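Local atomic coordinates of EAL/GGDEF domain protein (Methylococcus capsulatus, PDB entry 3ICL), a protein that is of unknown function but belongs to the GGDEF domain family, an alpha/beta fold in which helices pack on both faces of a central five-stranded sheet. Residues A[31-36]-A[137-142]; A[67-72]-A[96-101]; A[71-76]-A[83-88]; A[92-97]-A[125-130]. The protein carries 1 engineered substitution. All coordinates share one frame; numbering follows the deposited sequence.

Contact 1: A[31-36]-A[137-142]; sequences VVLLFL and QLLRNA. With SO4 (sulfate ion), chain D.
Leu33 of strand 32-38 reaches with its CD2 methyl towards Leu138 and Leu139 of helix 135-152. This is helix-on-sheet packing in the alpha/beta sandwich of a GGDEF domain. The short strand and helix axes pass 7.9 Å apart, at 43° to one another. The Leu33 CD2 methyl lies 3.9 Å from Leu138 CG. It is also modelled only 3.3 Å from Leu139 CD2, which is tighter than carbon atoms normally come. The exact fit of those two methyls is therefore doubtful, although the two side chains clearly cross obliquely. Phe35 follows on the same face of the strand. Its ring atom CD2 stands 3.5 Å from the carbonyl O of Leu139, and its side chain crosses that of Leu139 at about a right angle. The Ala142 methyl lies at the ring edge, near its plane; Ala142 CB is 4.0 Å from Phe35 CB. At the start of segment 31-36, Val31 CG1 meets Leu138 CD2 at 4.2 Å. Leu138 CG is anti to its backbone N (chi1 -155°), and in this position it faces Leu33.

Further out, Leu33 is hydrogen-bonded through its backbone to Ala126 of strand 121-127, and Ala142 also touches Ala126. Phe13 of helix 10-23 packs on Leu33. On the outer side of helix 135-152, Arg140 turns away from the strand and makes a salt bridge to Glu136. The edge of its guanidinium also binds a sulfate ion, probably from the crystallisation liquor. Arg140 NH2 bonds sulfate O1 at 3.2 Å, and Arg140 NH1 lies 2.8 Å from sulfate O2 in a nearly straight bond (164°).

Contact 2: A[67-72]-A[96-101]; sequences AVRDGD and ALVAQK
Val98 of helix 96-106 is met by two side chains of the loop 67-72, each at a different inclination. Val68 runs at a slant to it, with its CG1 3.9 Å from Val98 CG1. Arg69 lies across it at about a right angle, and its CD touches Val98 CG2, also at 3.9 Å. The two branches of Val98 thus serve different partners. One helical turn further on, Lys101 lies against Ala67. Its CG is anti to the backbone N (chi1 -172°) and the chain beyond is extended. Lys101 CG comes 3.6 Å from the methyl CB of Ala67, and Lys101 CD is 3.3 Å from the carbonyl O of Ala67. It is the aliphatic part of the lysine that does this packing.

The arginine is held mainly from within its own loop, though its NH2 also bonds to Gly88 O. Its chain bends at chi2 and chi3. Arg69 NE lies 2.6 Å from Asp72 OD2, in a salt bridge that uses the syn lone pair. The backbone N of Arg69 reaches Asp72 OD2 from above the carboxylate plane, at 2.8 Å. This double grip spans a type II turn from Arg69 to Asp72, with Gly71 at positive phi.

The loop links helix 50-67 to strand 73-77. Val68 also rests on Ile84 and Val98 on Leu86, which places the contact over strand 81-86, while Thr92 touches both Arg69 and Val98.

Contact 3: A[71-76]-A[83-88]; sequences GDTVAR and TILLNG
Thr73 and Leu85 belong to the tightly paired part, as an antiparallel hydrogen-bonded pair. Leu85 N is 2.8 Å from Thr73 O, and Thr73 N is 3.2 Å from Leu85 O. Ala75 and Thr83 repeat the pattern, with Thr83 N 2.8 Å from Ala75 O and a return bond from Ala75 N to Thr83 O. Between them comes the non-hydrogen-bonded pair Val74 and Ile84. Their side chains lie side by side and point the same way, with Val74 CG1 4.2 Å from Ile84 CG1. Both pack on Ile64 of helix 50-67. The side chains of Thr73, Ala75, Thr83 and Leu85 occupy the other face. There Thr73 OG1 is bonded to Arg16, Thr83 OG1 is bonded to Arg10, and both arginines belong to helix 10-23.

The two strands, 73-77 and 81-86, are a beta hairpin at one margin of the central sheet. In this family the signature motif that gives the GGDEF domain its name lies at the turn of the hairpin.

The far end, away from that turn, is looser and more open to solvent. Here Asp72 replaces backbone pairing by a side-chain bond. Its CG is anti to the carbonyl carbon (chi1 -67°), and Asp72 OD1 accepts from Asn87 N at 2.9 Å. The donor lies above the carboxylate plane, 43° out of it. Asp72 OD2, which forms a salt bridge with Arg69, stands 3.4 Å from the Leu86 methyl CD2. Asn87 is the centre of an inverse gamma turn. Its CB rests 3.6 Å from the carbonyl O of exposed Gly71.

Contact 4: A[92-97]-A[125-130]; sequences TLNGAL and IAVSPA
Asn94 meets Val127 and Ile125 by van der Waals contact. The Asn94 and Val127 side chains cross at about a right angle. Asn94 CG is anti to the carbonyl carbon (chi1 -56°), and its amide ND2 lies 3.8 Å from Val127 CG1. The other valine branch, CG2, touches Asn94 CB at 3.8 Å. Ile125 meets the backbone instead. Its CG2 methyl stands 3.9 Å from Asn94 O, and its CD1 is 4.3 Å from Gly95 O. Gly95 brings no side chain to this surface, and at its backbone angles a CB would clash with the preceding carbonyl O.

Hydrogen bonds within segment 92-97 help to set its shape. Thr92 OG1 accepts from Gly95 N at 2.9 Å, an ST motif. It also bonds to the carbonyl O of Ala89, just before the segment. A type I' turn runs from Leu93 to Ala96 and is closed by Ala96 N to Leu93 O at 3.1 Å. Gly95 is the N-cap residue of helix 96-106. The turn leads directly into the helix, and Asn94 within it points toward the strand.

Ile125 and Val127 lie on strand 121-127, next to strands 32-38 and 156-159 in the central sheet. Ile125 packs on Val32 and Leu34 on one flank and on Tyr157 and Phe159 on the other. Helix 96-106 starts over this face, while Ala126 turns to helix 135-152.

All four contacts are built on or beside one sheet. Contact 3 lies about 10 Å from contact 1, centre to centre, and the two are joined by backbone pairing, with Ile84 N 2.7 Å from Leu34 O. Contact 4 is about 9 Å from contact 1, centre to centre, and Leu33 N reaches Ala126 O at 3.0 Å. Contacts 2 and 3 share Gly71 and Asp72, and Arg69 NH2 bonds to Gly88 O at 2.8 Å. Contacts 2 and 4 share Ala96 and Leu97; further along the helix Ala99 CB lies 3.9 Å from Ile125 CD1. That helix and helix 135-152 cover opposite faces of the sheet. The sulfate sits on the latter's outer side, on an arginine outside the helix-to-strand packing.

Contact 1: A[31-36]-A[137-142]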
loop_
_atom_site.group_PDB
_atom_site.type_symbol
_atom_site.label_atom_id
_atom_site.label_comp_id
_atom_site.label_asym_id
_atom_site.label_seq_id
_atom_site.Cartn_x
_atom_site.Cartn_y
_atom_site.Cartn_z
ATOM N N VAL A 31 -0.530 -13.109 -7.655
ATOM C CA VAL A 31 -0.760 -12.356 -6.444
ATOM C C VAL A 31 0.270 -11.247 -6.536
ATOM O O VAL A 31 1.416 -11.487 -6.931
ATOM C CB VAL A 31 -0.475 -13.194 -5.181
ATOM C CG1 VAL A 31 -0.427 -12.293 -3.965
ATOM C CG2 VAL A 31 -1.539 -14.255 -5.016
ATOM N N VAL A 32 -0.141 -10.030 -6.213
ATOM C CA VAL A 32 0.776 -8.905 -6.243
ATOM C C VAL A 32 0.647 -8.155 -4.931
ATOM O O VAL A 32 -0.457 -7.950 -4.420
ATOM C CB VAL A 32 0.479 -7.947 -7.408
ATOM C CG1 VAL A 32 1.458 -6.771 -7.372
ATOM C CG2 VAL A 32 0.593 -8.693 -8.729
ATOM N N LEU A 33 1.788 -7.751 -4.391
ATOM C CA LEU A 33 1.829 -7.040 -3.127
ATOM C C LEU A 33 2.406 -5.644 -3.318
ATOM O O LEU A 33 3.466 -5.476 -3.925
ATOM C CB LEU A 33 2.700 -7.824 -2.149
ATOM C CG LEU A 33 2.374 -7.841 -0.661
ATOM C CD1 LEU A 33 0.944 -8.315 -0.423
ATOM C CD2 LEU A 33 3.362 -8.776 0.014
ATOM N N LEU A 34 1.687 -4.643 -2.827
ATOM C CA LEU A 34 2.152 -3.265 -2.891
ATOM C C LEU A 34 2.418 -2.850 -1.452
ATOM O O LEU A 34 1.630 -3.153 -0.560
ATOM C CB LEU A 34 1.094 -2.344 -3.516
ATOM C CG LEU A 34 1.056 -2.220 -5.048
ATOM C CD1 LEU A 34 0.930 -3.588 -5.685
ATOM C CD2 LEU A 34 -0.103 -1.325 -5.455
ATOM N N PHE A 35 3.542 -2.182 -1.226
ATOM C CA PHE A 35 3.909 -1.713 0.103
ATOM C C PHE A 35 3.987 -0.198 -0.059
ATOM O O PHE A 35 4.889 0.316 -0.716
ATOM C CB PHE A 35 5.273 -2.287 0.512
ATOM C CG PHE A 35 5.372 -2.662 1.970
ATOM C CD1 PHE A 35 5.136 -1.719 2.970
ATOM C CD2 PHE A 35 5.736 -3.957 2.344
ATOM C CE1 PHE A 35 5.264 -2.058 4.324
ATOM C CE2 PHE A 35 5.867 -4.308 3.696
ATOM C CZ PHE A 35 5.632 -3.358 4.685
ATOM N N LEU A 36 3.030 0.507 0.530
ATOM C CA LEU A 36 2.960 1.956 0.406
ATOM C C LEU A 36 3.466 2.693 1.632
ATOM O O LEU A 36 3.202 2.303 2.769
ATOM C CB LEU A 36 1.517 2.358 0.101
ATOM C CG LEU A 36 1.172 3.823 -0.160
ATOM C CD1 LEU A 36 -0.104 3.873 -0.994
ATOM C CD2 LEU A 36 0.995 4.569 1.147
ATOM N N GLN A 137 8.779 -13.411 2.046
ATOM C CA GLN A 137 9.701 -12.976 1.006
ATOM C C GLN A 137 9.056 -11.906 0.137
ATOM O O GLN A 137 9.700 -10.921 -0.227
ATOM C CB GLN A 137 10.121 -14.153 0.125
ATOM C CG GLN A 137 10.858 -15.250 0.859
ATOM C CD GLN A 137 11.261 -16.387 -0.060
ATOM O OE1 GLN A 137 10.437 -16.922 -0.806
ATOM N NE2 GLN A 137 12.534 -16.765 -0.007
ATOM N N LEU A 138 7.781 -12.102 -0.190
ATOM C CA LEU A 138 7.062 -11.153 -1.029
ATOM C C LEU A 138 6.984 -9.780 -0.361
ATOM O O LEU A 138 7.283 -8.761 -0.985
ATOM C CB LEU A 138 5.659 -11.682 -1.332
ATOM C CG LEU A 138 5.001 -11.157 -2.612
ATOM C CD1 LEU A 138 5.836 -11.556 -3.831
ATOM C CD2 LEU A 138 3.595 -11.728 -2.729
ATOM N N LEU A 139 6.587 -9.763 0.907
ATOM C CA LEU A 139 6.474 -8.526 1.674
ATOM C C LEU A 139 7.821 -7.819 1.814
ATOM O O LEU A 139 7.931 -6.614 1.579
ATOM C CB LEU A 139 5.908 -8.828 3.063
ATOM C CG LEU A 139 4.394 -9.029 3.144
ATOM C CD1 LEU A 139 4.023 -9.755 4.432
ATOM C CD2 LEU A 139 3.711 -7.670 3.053
ATOM N N ARG A 140 8.842 -8.569 2.208
ATOM C CA ARG A 140 10.176 -8.007 2.368
ATOM C C ARG A 140 10.691 -7.444 1.053
ATOM O O ARG A 140 11.353 -6.406 1.032
ATOM C CB ARG A 140 11.138 -9.075 2.887
ATOM C CG ARG A 140 10.914 -9.428 4.347
ATOM C CD ARG A 140 11.811 -10.573 4.786
ATOM N NE ARG A 140 13.227 -10.272 4.582
ATOM C CZ ARG A 140 14.213 -11.117 4.871
ATOM N NH1 ARG A 140 13.929 -12.313 5.375
ATOM N NH2 ARG A 140 15.476 -10.771 4.659
ATOM N N ASN A 141 10.383 -8.118 -0.046
ATOM C CA ASN A 141 10.844 -7.649 -1.346
ATOM C C ASN A 141 10.064 -6.405 -1.784
ATOM O O ASN A 141 10.639 -5.478 -2.355
ATOM C CB ASN A 141 10.742 -8.780 -2.380
ATOM C CG ASN A 141 11.820 -9.842 -2.191
ATOM O OD1 ASN A 141 11.747 -10.928 -2.765
ATOM N ND2 ASN A 141 12.830 -9.526 -1.386
ATOM N N ALA A 142 8.762 -6.367 -1.513
ATOM C CA ALA A 142 7.978 -5.182 -1.873
ATOM C C ALA A 142 8.461 -4.022 -0.996
ATOM O O ALA A 142 8.515 -2.870 -1.431
ATOM C CB ALA A 142 6.486 -5.433 -1.633
HETATM S S SO4 D . 17.179 -14.101 5.751
HETATM O O1 SO4 D . 17.005 -13.580 4.384
HETATM O O2 SO4 D . 15.908 -14.011 6.496
HETATM O O3 SO4 D . 17.611 -15.511 5.691
HETATM O O4 SO4 D . 18.209 -13.299 6.438
#

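Contact 2: A[67-72]-A[96-101]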
loop_
_atom_site.group_PDB
_atom_site.type_symbol
_atom_site.label_atom_id
_atom_site.label_comp_id
_atom_site.label_asym_id
_atom_site.label_seq_id
_atom_site.Cartn_x
_atom_site.Cartn_y
_atom_site.Cartn_z
ATOM N N ALA A 67 -9.157 2.688 -4.725
ATOM C CA ALA A 67 -8.289 2.506 -5.884
ATOM C C ALA A 67 -7.914 1.065 -6.185
ATOM O O ALA A 67 -7.352 0.784 -7.236
ATOM C CB ALA A 67 -7.028 3.359 -5.725
ATOM N N VAL A 68 -8.209 0.148 -5.270
ATOM C CA VAL A 68 -7.909 -1.262 -5.512
ATOM C C VAL A 68 -9.184 -1.938 -6.012
ATOM O O VAL A 68 -10.154 -1.254 -6.323
ATOM C CB VAL A 68 -7.388 -1.972 -4.229
ATOM C CG1 VAL A 68 -6.060 -1.352 -3.811
ATOM C CG2 VAL A 68 -8.401 -1.858 -3.091
ATOM N N ARG A 69 -9.187 -3.267 -6.116
ATOM C CA ARG A 69 -10.381 -3.966 -6.587
ATOM C C ARG A 69 -11.125 -4.638 -5.439
ATOM O O ARG A 69 -10.533 -4.985 -4.417
ATOM C CB ARG A 69 -10.033 -5.034 -7.637
ATOM C CG ARG A 69 -9.386 -4.515 -8.929
ATOM C CD ARG A 69 -7.890 -4.315 -8.748
ATOM N NE ARG A 69 -7.285 -5.480 -8.112
ATOM C CZ ARG A 69 -7.137 -6.663 -8.698
ATOM N NH1 ARG A 69 -7.541 -6.841 -9.948
ATOM N NH2 ARG A 69 -6.610 -7.675 -8.023
ATOM N N ASP A 70 -12.430 -4.819 -5.606
ATOM C CA ASP A 70 -13.216 -5.482 -4.577
ATOM C C ASP A 70 -12.572 -6.857 -4.438
ATOM O O ASP A 70 -12.296 -7.519 -5.437
ATOM C CB ASP A 70 -14.674 -5.612 -5.023
ATOM C CG ASP A 70 -15.572 -6.163 -3.931
ATOM O OD1 ASP A 70 -15.664 -5.528 -2.859
ATOM O OD2 ASP A 70 -16.180 -7.232 -4.145
ATOM N N GLY A 71 -12.309 -7.280 -3.208
ATOM C CA GLY A 71 -11.666 -8.568 -3.014
ATOM C C GLY A 71 -10.219 -8.399 -2.575
ATOM O O GLY A 71 -9.613 -9.332 -2.045
ATOM N N ASP A 72 -9.653 -7.217 -2.805
ATOM C CA ASP A 72 -8.277 -6.953 -2.390
ATOM C C ASP A 72 -8.289 -6.568 -0.911
ATOM O O ASP A 72 -9.323 -6.159 -0.382
ATOM C CB ASP A 72 -7.662 -5.808 -3.205
ATOM C CG ASP A 72 -7.471 -6.163 -4.671
ATOM O OD1 ASP A 72 -7.450 -7.369 -5.003
ATOM O OD2 ASP A 72 -7.323 -5.229 -5.488
ATOM N N ALA A 96 0.764 -2.547 -11.626
ATOM C CA ALA A 96 1.175 -1.194 -11.990
ATOM C C ALA A 96 -0.004 -0.238 -12.161
ATOM O O ALA A 96 0.066 0.925 -11.753
ATOM C CB ALA A 96 2.017 -1.223 -13.266
ATOM N N LEU A 97 -1.087 -0.721 -12.763
ATOM C CA LEU A 97 -2.257 0.126 -12.967
ATOM C C LEU A 97 -2.950 0.425 -11.641
ATOM O O LEU A 97 -3.617 1.446 -11.507
ATOM C CB LEU A 97 -3.242 -0.532 -13.943
ATOM C CG LEU A 97 -2.713 -0.734 -15.367
ATOM C CD1 LEU A 97 -3.821 -1.285 -16.260
ATOM C CD2 LEU A 97 -2.201 0.598 -15.916
ATOM N N VAL A 98 -2.792 -0.461 -10.661
ATOM C CA VAL A 98 -3.405 -0.244 -9.354
ATOM C C VAL A 98 -2.563 0.792 -8.611
ATOM O O VAL A 98 -3.098 1.695 -7.983
ATOM C CB VAL A 98 -3.490 -1.559 -8.534
ATOM C CG1 VAL A 98 -3.999 -1.269 -7.134
ATOM C CG2 VAL A 98 -4.424 -2.536 -9.219
ATOM N N ALA A 99 -1.243 0.671 -8.703
ATOM C CA ALA A 99 -0.347 1.618 -8.067
ATOM C C ALA A 99 -0.588 3.029 -8.629
ATOM O O ALA A 99 -0.517 4.023 -7.900
ATOM C CB ALA A 99 1.102 1.199 -8.312
ATOM N N GLN A 100 -0.861 3.118 -9.928
ATOM C CA GLN A 100 -1.110 4.411 -10.554
ATOM C C GLN A 100 -2.429 5.021 -10.078
ATOM O O GLN A 100 -2.528 6.234 -9.883
ATOM C CB GLN A 100 -1.105 4.264 -12.078
ATOM C CG GLN A 100 0.305 4.129 -12.639
ATOM C CD GLN A 100 0.333 3.653 -14.074
ATOM O OE1 GLN A 100 -0.669 3.719 -14.788
ATOM N NE2 GLN A 100 1.490 3.179 -14.509
ATOM N N LYS A 101 -3.432 4.175 -9.873
ATOM C CA LYS A 101 -4.737 4.644 -9.414
ATOM C C LYS A 101 -4.641 5.113 -7.958
ATOM O O LYS A 101 -5.334 6.052 -7.545
ATOM C CB LYS A 101 -5.775 3.526 -9.552
ATOM C CG LYS A 101 -7.204 3.965 -9.286
ATOM C CD LYS A 101 -8.199 2.878 -9.667
ATOM C CE LYS A 101 -9.632 3.377 -9.555
ATOM N NZ LYS A 101 -10.611 2.358 -10.020
#

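Contact 3: A[71-76]-A[83-88]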
loop_
_atom_site.group_PDB
_atom_site.type_symbol
_atom_site.label_atom_id
_atom_site.label_comp_id
_atom_site.label_asym_id
_atom_site.label_seq_id
_atom_site.Cartn_x
_atom_site.Cartn_y
_atom_site.Cartn_z
ATOM N N GLY A 71 -12.309 -7.280 -3.208
ATOM C CA GLY A 71 -11.666 -8.568 -3.014
ATOM C C GLY A 71 -10.219 -8.399 -2.575
ATOM O O GLY A 71 -9.613 -9.332 -2.045
ATOM N N ASP A 72 -9.653 -7.217 -2.805
ATOM C CA ASP A 72 -8.277 -6.953 -2.390
ATOM C C ASP A 72 -8.289 -6.568 -0.911
ATOM O O ASP A 72 -9.323 -6.159 -0.382
ATOM C CB ASP A 72 -7.662 -5.808 -3.205
ATOM C CG ASP A 72 -7.471 -6.163 -4.671
ATOM O OD1 ASP A 72 -7.450 -7.369 -5.003
ATOM O OD2 ASP A 72 -7.323 -5.229 -5.488
ATOM N N THR A 73 -7.143 -6.693 -0.246
ATOM C CA THR A 73 -7.053 -6.355 1.170
ATOM C C THR A 73 -5.982 -5.303 1.426
ATOM O O THR A 73 -4.910 -5.332 0.819
ATOM C CB THR A 73 -6.733 -7.605 2.019
ATOM O OG1 THR A 73 -7.729 -8.604 1.786
ATOM C CG2 THR A 73 -6.725 -7.263 3.505
ATOM N N VAL A 74 -6.287 -4.371 2.324
ATOM C CA VAL A 74 -5.365 -3.302 2.690
ATOM C C VAL A 74 -5.225 -3.305 4.209
ATOM O O VAL A 74 -6.212 -3.461 4.922
ATOM C CB VAL A 74 -5.905 -1.923 2.240
ATOM C CG1 VAL A 74 -4.923 -0.834 2.603
ATOM C CG2 VAL A 74 -6.178 -1.929 0.744
ATOM N N ALA A 75 -4.003 -3.148 4.703
ATOM C CA ALA A 75 -3.762 -3.132 6.146
ATOM C C ALA A 75 -2.583 -2.220 6.474
ATOM O O ALA A 75 -1.615 -2.149 5.724
ATOM C CB ALA A 75 -3.496 -4.545 6.649
ATOM N N ARG A 76 -2.666 -1.535 7.610
ATOM C CA ARG A 76 -1.626 -0.606 8.035
ATOM C C ARG A 76 -0.482 -1.318 8.753
ATOM O O ARG A 76 -0.681 -2.366 9.368
ATOM C CB ARG A 76 -2.241 0.454 8.960
ATOM C CG ARG A 76 -1.316 1.609 9.334
ATOM C CD ARG A 76 -2.114 2.761 9.942
ATOM N NE ARG A 76 -2.721 2.408 11.223
ATOM C CZ ARG A 76 -2.218 2.746 12.408
ATOM N NH1 ARG A 76 -1.098 3.453 12.477
ATOM N NH2 ARG A 76 -2.833 2.376 13.523
ATOM N N THR A 83 0.151 -2.244 3.607
ATOM C CA THR A 83 0.447 -3.407 2.779
ATOM C C THR A 83 -0.823 -3.664 1.990
ATOM O O THR A 83 -1.903 -3.822 2.557
ATOM C CB THR A 83 0.795 -4.656 3.599
ATOM O OG1 THR A 83 -0.199 -4.857 4.606
ATOM C CG2 THR A 83 2.180 -4.501 4.238
ATOM N N ILE A 84 -0.679 -3.693 0.677
ATOM C CA ILE A 84 -1.805 -3.879 -0.218
ATOM C C ILE A 84 -1.713 -5.195 -0.982
ATOM O O ILE A 84 -0.764 -5.431 -1.727
ATOM C CB ILE A 84 -1.855 -2.688 -1.196
ATOM C CG1 ILE A 84 -2.049 -1.404 -0.385
ATOM C CG2 ILE A 84 -2.941 -2.893 -2.238
ATOM C CD1 ILE A 84 -1.518 -0.156 -1.057
ATOM N N LEU A 85 -2.708 -6.046 -0.789
ATOM C CA LEU A 85 -2.759 -7.339 -1.455
ATOM C C LEU A 85 -3.703 -7.320 -2.647
ATOM O O LEU A 85 -4.888 -7.029 -2.502
ATOM C CB LEU A 85 -3.219 -8.419 -0.467
ATOM C CG LEU A 85 -3.744 -9.747 -1.022
ATOM C CD1 LEU A 85 -2.695 -10.431 -1.897
ATOM C CD2 LEU A 85 -4.136 -10.645 0.148
ATOM N N LEU A 86 -3.165 -7.614 -3.827
ATOM C CA LEU A 86 -3.979 -7.682 -5.032
ATOM C C LEU A 86 -4.257 -9.172 -5.224
ATOM O O LEU A 86 -3.388 -9.943 -5.624
ATOM C CB LEU A 86 -3.228 -7.093 -6.230
ATOM C CG LEU A 86 -2.794 -5.632 -6.048
ATOM C CD1 LEU A 86 -2.240 -5.117 -7.359
ATOM C CD2 LEU A 86 -3.970 -4.766 -5.601
ATOM N N ASN A 87 -5.487 -9.559 -4.912
ATOM C CA ASN A 87 -5.924 -10.952 -4.967
ATOM C C ASN A 87 -6.215 -11.419 -6.393
ATOM O O ASN A 87 -7.373 -11.617 -6.767
ATOM C CB ASN A 87 -7.164 -11.084 -4.074
ATOM C CG ASN A 87 -7.561 -12.519 -3.823
ATOM O OD1 ASN A 87 -6.760 -13.439 -3.984
ATOM N ND2 ASN A 87 -8.805 -12.716 -3.403
ATOM N N GLY A 88 -5.151 -11.613 -7.172
ATOM C CA GLY A 88 -5.297 -12.007 -8.562
ATOM C C GLY A 88 -5.284 -10.704 -9.339
ATOM O O GLY A 88 -6.314 -10.047 -9.476
#

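Contact 4: A[92-97]-A[125-130]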
loop_
_atom_site.group_PDB
_atom_site.type_symbol
_atom_site.label_atom_id
_atom_site.label_comp_id
_atom_site.label_asym_id
_atom_site.label_seq_id
_atom_site.Cartn_x
_atom_site.Cartn_y
_atom_site.Cartn_z
ATOM N N THR A 92 -3.934 -5.889 -14.644
ATOM C CA THR A 92 -3.478 -4.709 -13.911
ATOM C C THR A 92 -2.004 -4.477 -14.213
ATOM O O THR A 92 -1.365 -3.626 -13.595
ATOM C CB THR A 92 -3.620 -4.868 -12.376
ATOM O OG1 THR A 92 -2.761 -5.925 -11.921
ATOM C CG2 THR A 92 -5.066 -5.180 -11.996
ATOM N N LEU A 93 -1.474 -5.237 -15.168
ATOM C CA LEU A 93 -0.067 -5.142 -15.539
ATOM C C LEU A 93 0.774 -5.350 -14.278
ATOM O O LEU A 93 1.614 -4.521 -13.918
ATOM C CB LEU A 93 0.226 -3.776 -16.183
ATOM C CG LEU A 93 -0.485 -3.538 -17.529
ATOM C CD1 LEU A 93 -0.204 -2.135 -18.032
ATOM C CD2 LEU A 93 -0.004 -4.558 -18.556
ATOM N N ASN A 94 0.520 -6.469 -13.608
ATOM C CA ASN A 94 1.229 -6.839 -12.386
ATOM C C ASN A 94 1.114 -5.774 -11.306
ATOM O O ASN A 94 2.092 -5.470 -10.611
ATOM C CB ASN A 94 2.702 -7.103 -12.700
ATOM C CG ASN A 94 2.880 -8.164 -13.763
ATOM O OD1 ASN A 94 3.375 -7.892 -14.858
ATOM N ND2 ASN A 94 2.464 -9.383 -13.447
ATOM N N GLY A 95 -0.084 -5.206 -11.178
ATOM C CA GLY A 95 -0.330 -4.188 -10.176
ATOM C C GLY A 95 0.050 -2.761 -10.523
ATOM O O GLY A 95 -0.308 -1.847 -9.791
ATOM N N ALA A 96 0.764 -2.547 -11.626
ATOM C CA ALA A 96 1.175 -1.194 -11.990
ATOM C C ALA A 96 -0.004 -0.238 -12.161
ATOM O O ALA A 96 0.066 0.925 -11.753
ATOM C CB ALA A 96 2.017 -1.223 -13.266
ATOM N N LEU A 97 -1.087 -0.721 -12.763
ATOM C CA LEU A 97 -2.257 0.126 -12.967
ATOM C C LEU A 97 -2.950 0.425 -11.641
ATOM O O LEU A 97 -3.617 1.446 -11.507
ATOM C CB LEU A 97 -3.242 -0.532 -13.943
ATOM C CG LEU A 97 -2.713 -0.734 -15.367
ATOM C CD1 LEU A 97 -3.821 -1.285 -16.260
ATOM C CD2 LEU A 97 -2.201 0.598 -15.916
ATOM N N ILE A 125 6.656 -2.641 -5.232
ATOM C CA ILE A 125 5.757 -3.686 -5.711
ATOM C C ILE A 125 6.426 -5.052 -5.834
ATOM O O ILE A 125 7.552 -5.169 -6.328
ATOM C CB ILE A 125 5.135 -3.352 -7.101
ATOM C CG1 ILE A 125 4.202 -2.139 -7.017
ATOM C CG2 ILE A 125 4.321 -4.540 -7.593
ATOM C CD1 ILE A 125 3.769 -1.594 -8.359
ATOM N N ALA A 126 5.888 -6.126 -5.486
ATOM C CA ALA A 126 6.479 -7.459 -5.561
ATOM C C ALA A 126 5.453 -8.386 -6.197
ATOM O O ALA A 126 4.314 -8.465 -5.742
ATOM C CB ALA A 126 6.849 -7.954 -4.176
ATOM N N VAL A 127 5.864 -9.083 -7.250
ATOM C CA VAL A 127 4.979 -9.998 -7.965
ATOM C C VAL A 127 5.341 -11.454 -7.685
ATOM O O VAL A 127 6.502 -11.843 -7.789
ATOM C CB VAL A 127 5.063 -9.769 -9.496
ATOM C CG1 VAL A 127 4.004 -10.599 -10.211
ATOM C CG2 VAL A 127 4.898 -8.289 -9.813
ATOM N N SER A 128 4.346 -12.255 -7.327
ATOM C CA SER A 128 4.577 -13.670 -7.063
ATOM C C SER A 128 4.511 -14.396 -8.401
ATOM O O SER A 128 3.648 -14.095 -9.226
ATOM C CB SER A 128 3.500 -14.230 -6.130
ATOM O OG SER A 128 3.758 -15.592 -5.825
ATOM N N PRO A 129 5.396 -15.385 -8.626
ATOM C CA PRO A 129 6.445 -15.863 -7.719
ATOM C C PRO A 129 7.833 -15.246 -7.927
ATOM O O PRO A 129 8.695 -15.358 -7.059
ATOM C CB PRO A 129 6.456 -17.358 -7.995
ATOM C CG PRO A 129 6.293 -17.379 -9.483
ATOM C CD PRO A 129 5.195 -16.346 -9.728
ATOM N N ALA A 130 8.046 -14.609 -9.073
ATOM C CA ALA A 130 9.342 -14.006 -9.387
ATOM C C ALA A 130 9.980 -13.209 -8.243
ATOM O O ALA A 130 11.193 -13.282 -8.023
ATOM C CB ALA A 130 9.212 -13.116 -10.618
#